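Local coordinates for protein phosphodiesterase (Salpingoeca rosetta, PDB 7CJ3) that carries retinal covalently bound in a helical, bacteriorhodopsin-like transmembrane domain, the membrane part of a rhodopsin phosphodiesterase, at residues 68-72 with 261-266; 203-207 with 219-223. Residue numbers count along the deposited sequence, not the author numbering.

Contact 1: residues 68-72 with 261-266. With RET (retinal), chain K; OLC ((2R)-2,3-dihydroxypropyl (9Z)-octadec-9-enoate), chain L.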
ATOM      1  N   ALA B  68       2.393  -1.130  -4.230  1.00 17.79           N
ATOM      2  CA  ALA B  68       2.116  -1.244  -2.783  1.00 17.21           C
ATOM      3  C   ALA B  68       3.360  -1.796  -2.073  1.00 17.86           C
ATOM      4  O   ALA B  68       3.855  -1.162  -1.131  1.00 18.81           O
ATOM      5  CB  ALA B  68       0.917  -2.107  -2.553  1.00 17.66           C
ATOM      6  N   PHE B  69       3.880  -2.936  -2.514  1.00 18.01           N
ATOM      7  CA  PHE B  69       5.114  -3.515  -1.924  1.00 19.07           C
ATOM      8  C   PHE B  69       6.326  -2.560  -2.017  1.00 19.05           C
ATOM      9  O   PHE B  69       7.125  -2.496  -1.095  1.00 17.97           O
ATOM     10  CB  PHE B  69       5.425  -4.844  -2.598  1.00 18.55           C
ATOM     11  CG  PHE B  69       4.646  -5.975  -1.998  1.00 18.75           C
ATOM     12  CD1 PHE B  69       4.945  -6.421  -0.725  1.00 20.41           C
ATOM     13  CD2 PHE B  69       3.623  -6.589  -2.695  1.00 18.45           C
ATOM     14  CE1 PHE B  69       4.252  -7.489  -0.172  1.00 19.35           C
ATOM     15  CE2 PHE B  69       2.937  -7.656  -2.149  1.00 17.77           C
ATOM     16  CZ  PHE B  69       3.266  -8.114  -0.901  1.00 19.15           C
ATOM     17  N   ALA B  70       6.480  -1.829  -3.115  1.00 19.54           N
ATOM     18  CA  ALA B  70       7.542  -0.810  -3.237  1.00 19.24           C
ATOM     19  C   ALA B  70       7.498   0.112  -2.007  1.00 20.24           C
ATOM     20  O   ALA B  70       8.539   0.222  -1.320  1.00 20.04           O
ATOM     21  CB  ALA B  70       7.409  -0.056  -4.540  1.00 18.56           C
ATOM     22  N   PHE B  71       6.344   0.734  -1.731  1.00 21.25           N
ATOM     23  CA  PHE B  71       6.119   1.626  -0.556  1.00 22.70           C
ATOM     24  C   PHE B  71       6.311   0.848   0.748  1.00 21.88           C
ATOM     25  O   PHE B  71       6.896   1.436   1.689  1.00 18.23           O
ATOM     26  CB  PHE B  71       4.754   2.326  -0.615  1.00 25.39           C
ATOM     27  CG  PHE B  71       4.749   3.518  -1.549  1.00 28.48           C
ATOM     28  CD1 PHE B  71       5.313   4.726  -1.168  1.00 30.94           C
ATOM     29  CD2 PHE B  71       4.238   3.412  -2.832  1.00 31.04           C
ATOM     30  CE1 PHE B  71       5.369   5.785  -2.055  1.00 35.49           C
ATOM     31  CE2 PHE B  71       4.300   4.472  -3.716  1.00 33.65           C
ATOM     32  CZ  PHE B  71       4.861   5.664  -3.326  1.00 33.35           C
ATOM     33  N   ALA B  72       5.849  -0.417   0.798  1.00 23.29           N
ATOM     34  CA  ALA B  72       6.047  -1.322   1.955  1.00 23.13           C
ATOM     35  C   ALA B  72       7.540  -1.495   2.219  1.00 23.14           C
ATOM     36  O   ALA B  72       7.914  -1.504   3.402  1.00 24.25           O
ATOM     37  CB  ALA B  72       5.390  -2.649   1.734  1.00 22.96           C
ATOM     38  N   ASP B 261      -1.571 -11.557  -0.193  1.00 17.77           N
ATOM     39  CA  ASP B 261      -0.090 -11.508  -0.250  1.00 18.37           C
ATOM     40  C   ASP B 261       0.385 -10.252   0.486  1.00 17.30           C
ATOM     41  O   ASP B 261       1.168 -10.375   1.438  1.00 15.86           O
ATOM     42  CB  ASP B 261       0.420 -11.523  -1.685  1.00 19.56           C
ATOM     43  CG  ASP B 261       1.839 -12.047  -1.802  1.00 21.24           C
ATOM     44  OD1 ASP B 261       2.513 -12.172  -0.761  1.00 24.45           O
ATOM     45  OD2 ASP B 261       2.257 -12.355  -2.928  1.00 24.76           O
ATOM     46  N   TYR B 262      -0.128  -9.092   0.063  1.00 17.51           N
ATOM     47  CA  TYR B 262       0.201  -7.768   0.622  1.00 17.53           C
ATOM     48  C   TYR B 262      -0.092  -7.772   2.122  1.00 18.86           C
ATOM     49  O   TYR B 262       0.812  -7.411   2.911  1.00 20.02           O
ATOM     50  CB  TYR B 262      -0.564  -6.665  -0.100  1.00 18.73           C
ATOM     51  CG  TYR B 262      -0.214  -5.305   0.448  1.00 20.68           C
ATOM     52  CD1 TYR B 262       1.032  -4.744   0.230  1.00 23.01           C
ATOM     53  CD2 TYR B 262      -1.105  -4.598   1.235  1.00 22.90           C
ATOM     54  CE1 TYR B 262       1.371  -3.509   0.760  1.00 25.06           C
ATOM     55  CE2 TYR B 262      -0.788  -3.357   1.754  1.00 24.32           C
ATOM     56  CZ  TYR B 262       0.458  -2.818   1.534  1.00 26.46           C
ATOM     57  OH  TYR B 262       0.786  -1.606   2.064  1.00 34.24           O
ATOM     58  N   ALA B 263      -1.320  -8.158   2.494  1.00 18.73           N
ATOM     59  CA  ALA B 263      -1.807  -8.191   3.887  1.00 19.85           C
ATOM     60  C   ALA B 263      -0.837  -9.026   4.724  1.00 23.22           C
ATOM     61  O   ALA B 263      -0.361  -8.507   5.741  1.00 29.37           O
ATOM     62  CB  ALA B 263      -3.198  -8.760   3.939  1.00 19.81           C
ATOM     63  N   ALA B 264      -0.536 -10.259   4.302  1.00 23.79           N
ATOM     64  CA  ALA B 264       0.313 -11.197   5.066  1.00 25.31           C
ATOM     65  C   ALA B 264       1.627 -10.518   5.444  1.00 27.24           C
ATOM     66  O   ALA B 264       2.051 -10.654   6.622  1.00 28.91           O
ATOM     67  CB  ALA B 264       0.574 -12.450   4.271  1.00 26.54           C
ATOM     68  N   LYS B 265       2.237  -9.803   4.495  1.00 29.10           N
ATOM     69  CA  LYS B 265       3.595  -9.220   4.652  1.00 33.16           C
ATOM     70  C   LYS B 265       3.527  -7.894   5.412  1.00 31.95           C
ATOM     71  O   LYS B 265       4.255  -7.771   6.406  1.00 32.29           O
ATOM     72  CB  LYS B 265       4.282  -9.139   3.286  1.00 34.20           C
ATOM     73  CG  LYS B 265       4.363 -10.523   2.652  1.00 36.43           C
ATOM     74  CD  LYS B 265       5.349 -10.625   1.533  1.00 42.57           C
ATOM     75  CE  LYS B 265       5.827 -12.030   1.256  1.00 43.87           C
ATOM     76  NZ  LYS B 265       4.746 -12.870   0.710  1.00 46.75           N
ATOM     77  N   VAL B 266       2.710  -6.924   5.008  1.00 30.64           N
ATOM     78  CA  VAL B 266       2.787  -5.565   5.632  1.00 34.74           C
ATOM     79  C   VAL B 266       2.183  -5.614   7.036  1.00 36.07           C
ATOM     80  O   VAL B 266       2.522  -4.736   7.875  1.00 35.23           O
ATOM     81  CB  VAL B 266       2.099  -4.492   4.792  1.00 33.37           C
ATOM     82  CG1 VAL B 266       2.729  -4.413   3.401  1.00 33.82           C
ATOM     83  CG2 VAL B 266       0.598  -4.738   4.732  1.00 33.82           C
TER
HETATM   84  C1  RET K 401      -1.412 -23.415  -1.493  1.00 29.15           C
HETATM   85  C2  RET K 401      -1.739 -24.763  -2.138  1.00 29.76           C
HETATM   86  C3  RET K 401      -2.901 -25.441  -1.564  1.00 31.07           C
HETATM   87  C4  RET K 401      -2.734 -25.639  -0.073  1.00 31.92           C
HETATM   88  C5  RET K 401      -2.016 -24.532   0.647  1.00 32.09           C
HETATM   89  C6  RET K 401      -1.511 -23.436   0.029  1.00 30.22           C
HETATM   90  C7  RET K 401      -1.028 -22.317   0.851  1.00 32.56           C
HETATM   91  C8  RET K 401      -0.352 -21.168   0.454  1.00 39.48           C
HETATM   92  C9  RET K 401       0.310 -20.208   1.276  1.00 42.18           C
HETATM   93  C10 RET K 401       1.010 -19.097   0.741  1.00 42.36           C
HETATM   94  C11 RET K 401       1.541 -17.992   1.419  1.00 41.48           C
HETATM   95  C12 RET K 401       2.128 -16.838   0.912  1.00 38.01           C
HETATM   96  C13 RET K 401       2.696 -15.775   1.634  1.00 39.26           C
HETATM   97  C14 RET K 401       3.334 -14.739   0.975  1.00 43.06           C
HETATM   98  C15 RET K 401       4.378 -13.885   1.535  1.00 47.16           C
HETATM   99  C16 RET K 401       0.027 -23.108  -1.945  1.00 27.63           C
HETATM  100  C17 RET K 401      -2.359 -22.359  -2.091  1.00 28.35           C
HETATM  101  C18 RET K 401      -1.927 -24.801   2.135  1.00 32.07           C
HETATM  102  C19 RET K 401       0.280 -20.318   2.769  1.00 43.11           C
HETATM  103  C20 RET K 401       2.563 -15.789   3.126  1.00 38.26           C
HETATM  104  C18 OLC L 402      -2.978  -3.054  -0.625  1.00 33.55           C
HETATM  105  C10 OLC L 402      -7.132  -6.264  -6.097  1.00 34.14           C
HETATM  106  C9  OLC L 402      -8.353  -5.917  -5.650  1.00 35.11           C
HETATM  107  C17 OLC L 402      -2.447  -3.756  -1.872  1.00 30.89           C
HETATM  108  C11 OLC L 402      -6.020  -5.290  -6.407  1.00 28.89           C
HETATM  109  C8  OLC L 402      -8.655  -4.455  -5.416  1.00 35.18           C
HETATM  110  C24 OLC L 402     -15.639  -5.565 -14.939  1.00 51.07           C
HETATM  111  C16 OLC L 402      -2.798  -2.909  -3.037  1.00 27.12           C
HETATM  112  C12 OLC L 402      -4.848  -5.836  -5.688  1.00 26.22           C
HETATM  113  C7  OLC L 402      -9.992  -4.305  -4.763  1.00 32.42           C
HETATM  114  C15 OLC L 402      -4.308  -2.991  -3.262  1.00 28.67           C
HETATM  115  C13 OLC L 402      -4.048  -4.766  -5.019  1.00 25.96           C
HETATM  116  C6  OLC L 402     -11.074  -4.936  -5.630  1.00 35.21           C
HETATM  117  C14 OLC L 402      -4.821  -4.323  -3.808  1.00 28.39           C
HETATM  118  C5  OLC L 402     -11.258  -4.379  -7.020  1.00 33.35           C
HETATM  119  C4  OLC L 402     -11.292  -5.548  -7.959  1.00 36.95           C
HETATM  120  C3  OLC L 402     -11.693  -5.074  -9.351  1.00 40.17           C
HETATM  121  C2  OLC L 402     -13.147  -4.656  -9.436  1.00 43.73           C
HETATM  122  C21 OLC L 402     -15.379  -5.504 -12.522  1.00 51.91           C
HETATM  123  C1  OLC L 402     -13.763  -5.412 -10.578  1.00 52.71           C
HETATM  124  C22 OLC L 402     -14.754  -4.996 -13.804  1.00 52.22           C
HETATM  125  O19 OLC L 402     -13.362  -6.554 -10.792  1.00 60.36           O
HETATM  126  O25 OLC L 402     -14.937  -5.668 -16.195  1.00 44.97           O
HETATM  127  O23 OLC L 402     -14.608  -3.528 -13.779  1.00 47.09           O
HETATM  128  O20 OLC L 402     -14.800  -4.796 -11.422  1.00 56.02           O

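Contact 2: residues 203-207 with 219-223. With OLC ((2R)-2,3-dihydroxypropyl (9Z)-octadec-9-enoate), chain N.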
ATOM      1  N   PHE B 203       5.797 -19.209  19.334  1.00 33.95           N
ATOM      2  CA  PHE B 203       5.355 -17.892  19.860  1.00 34.19           C
ATOM      3  C   PHE B 203       4.822 -18.036  21.289  1.00 37.97           C
ATOM      4  O   PHE B 203       5.072 -17.117  22.089  1.00 38.01           O
ATOM      5  CB  PHE B 203       4.266 -17.294  18.991  1.00 32.84           C
ATOM      6  CG  PHE B 203       4.804 -16.544  17.811  1.00 34.92           C
ATOM      7  CD1 PHE B 203       5.423 -15.322  17.986  1.00 32.75           C
ATOM      8  CD2 PHE B 203       4.697 -17.061  16.528  1.00 35.02           C
ATOM      9  CE1 PHE B 203       5.897 -14.614  16.894  1.00 33.66           C
ATOM     10  CE2 PHE B 203       5.199 -16.358  15.440  1.00 33.91           C
ATOM     11  CZ  PHE B 203       5.783 -15.131  15.630  1.00 32.57           C
ATOM     12  N   GLY B 204       4.095 -19.128  21.567  1.00 38.62           N
ATOM     13  CA  GLY B 204       3.562 -19.466  22.895  1.00 39.96           C
ATOM     14  C   GLY B 204       4.671 -19.743  23.906  1.00 46.32           C
ATOM     15  O   GLY B 204       4.637 -19.146  25.015  1.00 45.04           O
ATOM     16  N   LYS B 205       5.619 -20.622  23.566  1.00 45.43           N
ATOM     17  CA  LYS B 205       6.778 -20.926  24.441  1.00 43.58           C
ATOM     18  C   LYS B 205       7.380 -19.595  24.924  1.00 43.70           C
ATOM     19  O   LYS B 205       7.622 -19.444  26.162  1.00 46.36           O
ATOM     20  CB  LYS B 205       7.769 -21.827  23.702  1.00 43.33           C
ATOM     21  CG  LYS B 205       7.312 -23.264  23.541  1.00 48.87           C
ATOM     22  CD  LYS B 205       8.016 -24.013  22.435  1.00 52.63           C
ATOM     23  CE  LYS B 205       7.385 -25.368  22.169  1.00 60.80           C
ATOM     24  NZ  LYS B 205       8.118 -26.168  21.153  1.00 66.25           N
ATOM     25  N   ALA B 206       7.449 -18.589  24.044  1.00 43.64           N
ATOM     26  CA  ALA B 206       8.170 -17.306  24.236  1.00 44.91           C
ATOM     27  C   ALA B 206       7.317 -16.278  24.985  1.00 44.37           C
ATOM     28  O   ALA B 206       7.892 -15.337  25.527  1.00 46.94           O
ATOM     29  CB  ALA B 206       8.601 -16.764  22.907  1.00 46.47           C
ATOM     30  N   MET B 207       5.997 -16.443  25.002  1.00 44.09           N
ATOM     31  CA  MET B 207       5.085 -15.523  25.727  1.00 38.46           C
ATOM     32  C   MET B 207       5.119 -15.804  27.232  1.00 36.23           C
ATOM     33  O   MET B 207       4.681 -14.902  27.984  1.00 34.96           O
ATOM     34  CB  MET B 207       3.649 -15.672  25.210  1.00 36.09           C
ATOM     35  CG  MET B 207       3.406 -15.005  23.888  1.00 35.17           C
ATOM     36  SD  MET B 207       1.899 -15.609  23.106  1.00 33.49           S
ATOM     37  CE  MET B 207       0.694 -14.581  23.946  1.00 33.78           C
ATOM     38  N   ARG B 219       5.057  -9.489  25.066  1.00 37.36           N
ATOM     39  CA  ARG B 219       4.085 -10.600  25.120  1.00 32.29           C
ATOM     40  C   ARG B 219       2.934 -10.317  24.147  1.00 29.77           C
ATOM     41  O   ARG B 219       2.605 -11.204  23.349  1.00 22.79           O
ATOM     42  CB  ARG B 219       3.615 -10.746  26.574  1.00 35.00           C
ATOM     43  CG  ARG B 219       3.159 -12.151  26.936  1.00 39.57           C
ATOM     44  CD  ARG B 219       2.560 -12.294  28.308  1.00 42.15           C
ATOM     45  NE  ARG B 219       1.859 -13.574  28.357  1.00 48.35           N
ATOM     46  CZ  ARG B 219       0.589 -13.764  28.017  1.00 47.94           C
ATOM     47  NH1 ARG B 219      -0.169 -12.753  27.612  1.00 47.41           N
ATOM     48  NH2 ARG B 219       0.087 -14.980  28.095  1.00 47.85           N
ATOM     49  N   HIS B 220       2.343  -9.112  24.186  1.00 33.23           N
ATOM     50  CA  HIS B 220       1.132  -8.823  23.383  1.00 36.98           C
ATOM     51  C   HIS B 220       1.484  -8.947  21.897  1.00 36.40           C
ATOM     52  O   HIS B 220       0.646  -9.475  21.140  1.00 32.25           O
ATOM     53  CB  HIS B 220       0.501  -7.469  23.732  1.00 44.02           C
ATOM     54  CG  HIS B 220      -0.900  -7.343  23.215  1.00 57.92           C
ATOM     55  ND1 HIS B 220      -1.469  -6.122  22.844  1.00 63.80           N
ATOM     56  CD2 HIS B 220      -1.815  -8.291  22.893  1.00 67.13           C
ATOM     57  CE1 HIS B 220      -2.690  -6.325  22.382  1.00 69.82           C
ATOM     58  NE2 HIS B 220      -2.933  -7.649  22.398  1.00 73.28           N
ATOM     59  N   ALA B 221       2.670  -8.479  21.489  1.00 34.08           N
ATOM     60  CA  ALA B 221       3.066  -8.374  20.067  1.00 32.11           C
ATOM     61  C   ALA B 221       3.339  -9.771  19.496  1.00 28.52           C
ATOM     62  O   ALA B 221       2.948 -10.014  18.352  1.00 25.37           O
ATOM     63  CB  ALA B 221       4.256  -7.471  19.930  1.00 31.92           C
ATOM     64  N   LEU B 222       3.947 -10.663  20.273  1.00 27.31           N
ATOM     65  CA  LEU B 222       4.112 -12.092  19.896  1.00 29.86           C
ATOM     66  C   LEU B 222       2.735 -12.700  19.595  1.00 31.88           C
ATOM     67  O   LEU B 222       2.644 -13.513  18.660  1.00 34.63           O
ATOM     68  CB  LEU B 222       4.835 -12.865  21.006  1.00 33.71           C
ATOM     69  CG  LEU B 222       6.369 -12.947  20.864  1.00 36.31           C
ATOM     70  CD1 LEU B 222       7.035 -11.698  21.386  1.00 34.60           C
ATOM     71  CD2 LEU B 222       6.935 -14.159  21.593  1.00 36.85           C
ATOM     72  N   HIS B 223       1.685 -12.305  20.325  1.00 29.69           N
ATOM     73  CA  HIS B 223       0.322 -12.858  20.131  1.00 27.92           C
ATOM     74  C   HIS B 223      -0.299 -12.302  18.851  1.00 25.37           C
ATOM     75  O   HIS B 223      -0.889 -13.093  18.074  1.00 25.21           O
ATOM     76  CB  HIS B 223      -0.583 -12.614  21.349  1.00 30.90           C
ATOM     77  CG  HIS B 223      -1.922 -13.263  21.188  1.00 31.41           C
ATOM     78  ND1 HIS B 223      -3.074 -12.530  20.971  1.00 33.39           N
ATOM     79  CD2 HIS B 223      -2.271 -14.559  21.104  1.00 28.96           C
ATOM     80  CE1 HIS B 223      -4.081 -13.355  20.796  1.00 34.83           C
ATOM     81  NE2 HIS B 223      -3.613 -14.606  20.864  1.00 33.42           N
TER
HETATM   82  C18 OLC N 404      -8.146 -23.210   7.063  1.00 33.14           C
HETATM   83  C10 OLC N 404      -3.726 -22.208  16.095  1.00 35.70           C
HETATM   84  C9  OLC N 404      -3.904 -22.299  17.432  1.00 33.89           C
HETATM   85  C17 OLC N 404      -8.021 -23.431   8.567  1.00 35.50           C
HETATM   86  C11 OLC N 404      -3.999 -23.286  15.088  1.00 33.44           C
HETATM   87  C8  OLC N 404      -4.387 -23.482  18.203  1.00 34.41           C
HETATM   88  C24 OLC N 404       0.540 -21.210  26.791  1.00 55.77           C
HETATM   89  C16 OLC N 404      -6.635 -23.164   9.190  1.00 37.34           C
HETATM   90  C12 OLC N 404      -4.348 -22.686  13.744  1.00 34.29           C
HETATM   91  C7  OLC N 404      -3.924 -23.405  19.653  1.00 37.59           C
HETATM   92  C15 OLC N 404      -6.463 -23.821  10.572  1.00 40.96           C
HETATM   93  C13 OLC N 404      -5.339 -23.583  12.940  1.00 39.60           C
HETATM   94  C6  OLC N 404      -3.675 -24.786  20.269  1.00 45.21           C
HETATM   95  C14 OLC N 404      -5.607 -22.977  11.523  1.00 42.67           C
HETATM   96  C5  OLC N 404      -2.331 -25.483  19.938  1.00 52.59           C
HETATM   97  C4  OLC N 404      -1.013 -24.933  20.577  1.00 62.31           C
HETATM   98  C3  OLC N 404      -1.164 -23.988  21.788  1.00 67.31           C
HETATM   99  C2  OLC N 404       0.064 -23.116  22.138  1.00 71.26           C
HETATM  100  C21 OLC N 404       0.156 -19.943  24.591  1.00 59.30           C
HETATM  101  C1  OLC N 404      -0.373 -21.848  22.910  1.00 76.40           C
HETATM  102  C22 OLC N 404       0.271 -19.848  26.136  1.00 58.36           C
HETATM  103  O19 OLC N 404      -1.473 -21.329  22.679  1.00 84.64           O
HETATM  104  O25 OLC N 404       0.965 -20.979  28.125  1.00 53.34           O
HETATM  105  O23 OLC N 404       1.288 -18.905  26.559  1.00 53.43           O
HETATM  106  O20 OLC N 404       0.454 -21.223  23.974  1.00 65.84           O

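Contact 1: residues 68-72 with 261-266
The retinal pocket of a rhodopsin takes in part of this contact, D261 and K265: NZ of K265 is bonded to C15 of retinal at 1.4 Å, the lysine-retinal linkage of the family. One turn earlier on helix 250-277, OD1 of D261 forms a salt bridge with K265 NZ at 2.8 Å, while its OD2 is hydrogen-bonded to Y106; E133 is a second, weakly bonded acidic partner of NZ. F69 of helix 58-81 covers the D261-K265 pair with apolar surface, its CE1 3.7 Å from K265 CD and its CZ 3.8 Å from D261 C. In the helical bundle typical of microbial rhodopsins, the two short segments run nearly parallel, 5° apart with axes 11.1 Å apart, a gap wide enough for rings. Y262 turns its edge to the face of F69, centroids 5.4 Å apart and planes at 79°, and F69 CZ reaches Y262 CA at 3.4 Å. A small A68 leaves room for the tyrosine ring, its CB 3.6 Å from Y262 CE1; A72 lets V266 come close, CB to CG1 3.6 Å and CA to CA 6.5 Å. Over one face of the Y262 ring lies the lipid tail of OLC, while F71 of the second subunit packs edge-to-face with Y262.

Contact 2: residues 203-207 with 219-223
L222 and M207 form the apolar centre. The branched leucine reaches three residues of the facing helix: CD2 lies 3.4 Å from A206 CB, CG 3.8 Å from F203 CD1, and CB 3.9 Å from M207 CG. A206 is small enough to admit the leucine methyl, while the broad F203 ring also reaches L225 and R226 on helix 219-233. This is an antiparallel helical hairpin within the rhodopsin bundle: segment 203-207 of helix 178-207 and the start of helix 219-233, joined by a short connection, run at 170° with segment axes 9.5 Å apart. G204 leaves room on another side for the OLC headgroup, where a CB would collide with O20. M207, long and flexible, bridges the gap as its CE comes 3.5 Å from H223 CB. That methyl also lies over one face of the R219 guanidinium, so the arginine covers the methionine while its charged end stays at the exposed edge. There R219 NE gives a weak hydrogen bond of 3.1 Å to M207 O.

How the contacts relate
Both contacts belong to the same bacteriorhodopsin-like helical bundle, with centres 23 Å apart and nearest atoms about 11 Å apart, so they do not touch. Along the chain, 68-72 comes first, then 203-207 and 219-223, and finally 261-266. Contact 1 lies about 10 Å from the chain centre, and contact 2 about 21 Å. Helix 219-233 links the two regions, since it begins in contact 2 and its S232 and W233 touch A264, within segment 261-266. Contact 1 thus brings the first and last helices of the seven-helix rhodopsin core, 58-81 and 250-277, together near the retinal lysine, their segments 189 residues apart, while contact 2 joins two successive helices across a short connection near one end of the bundle.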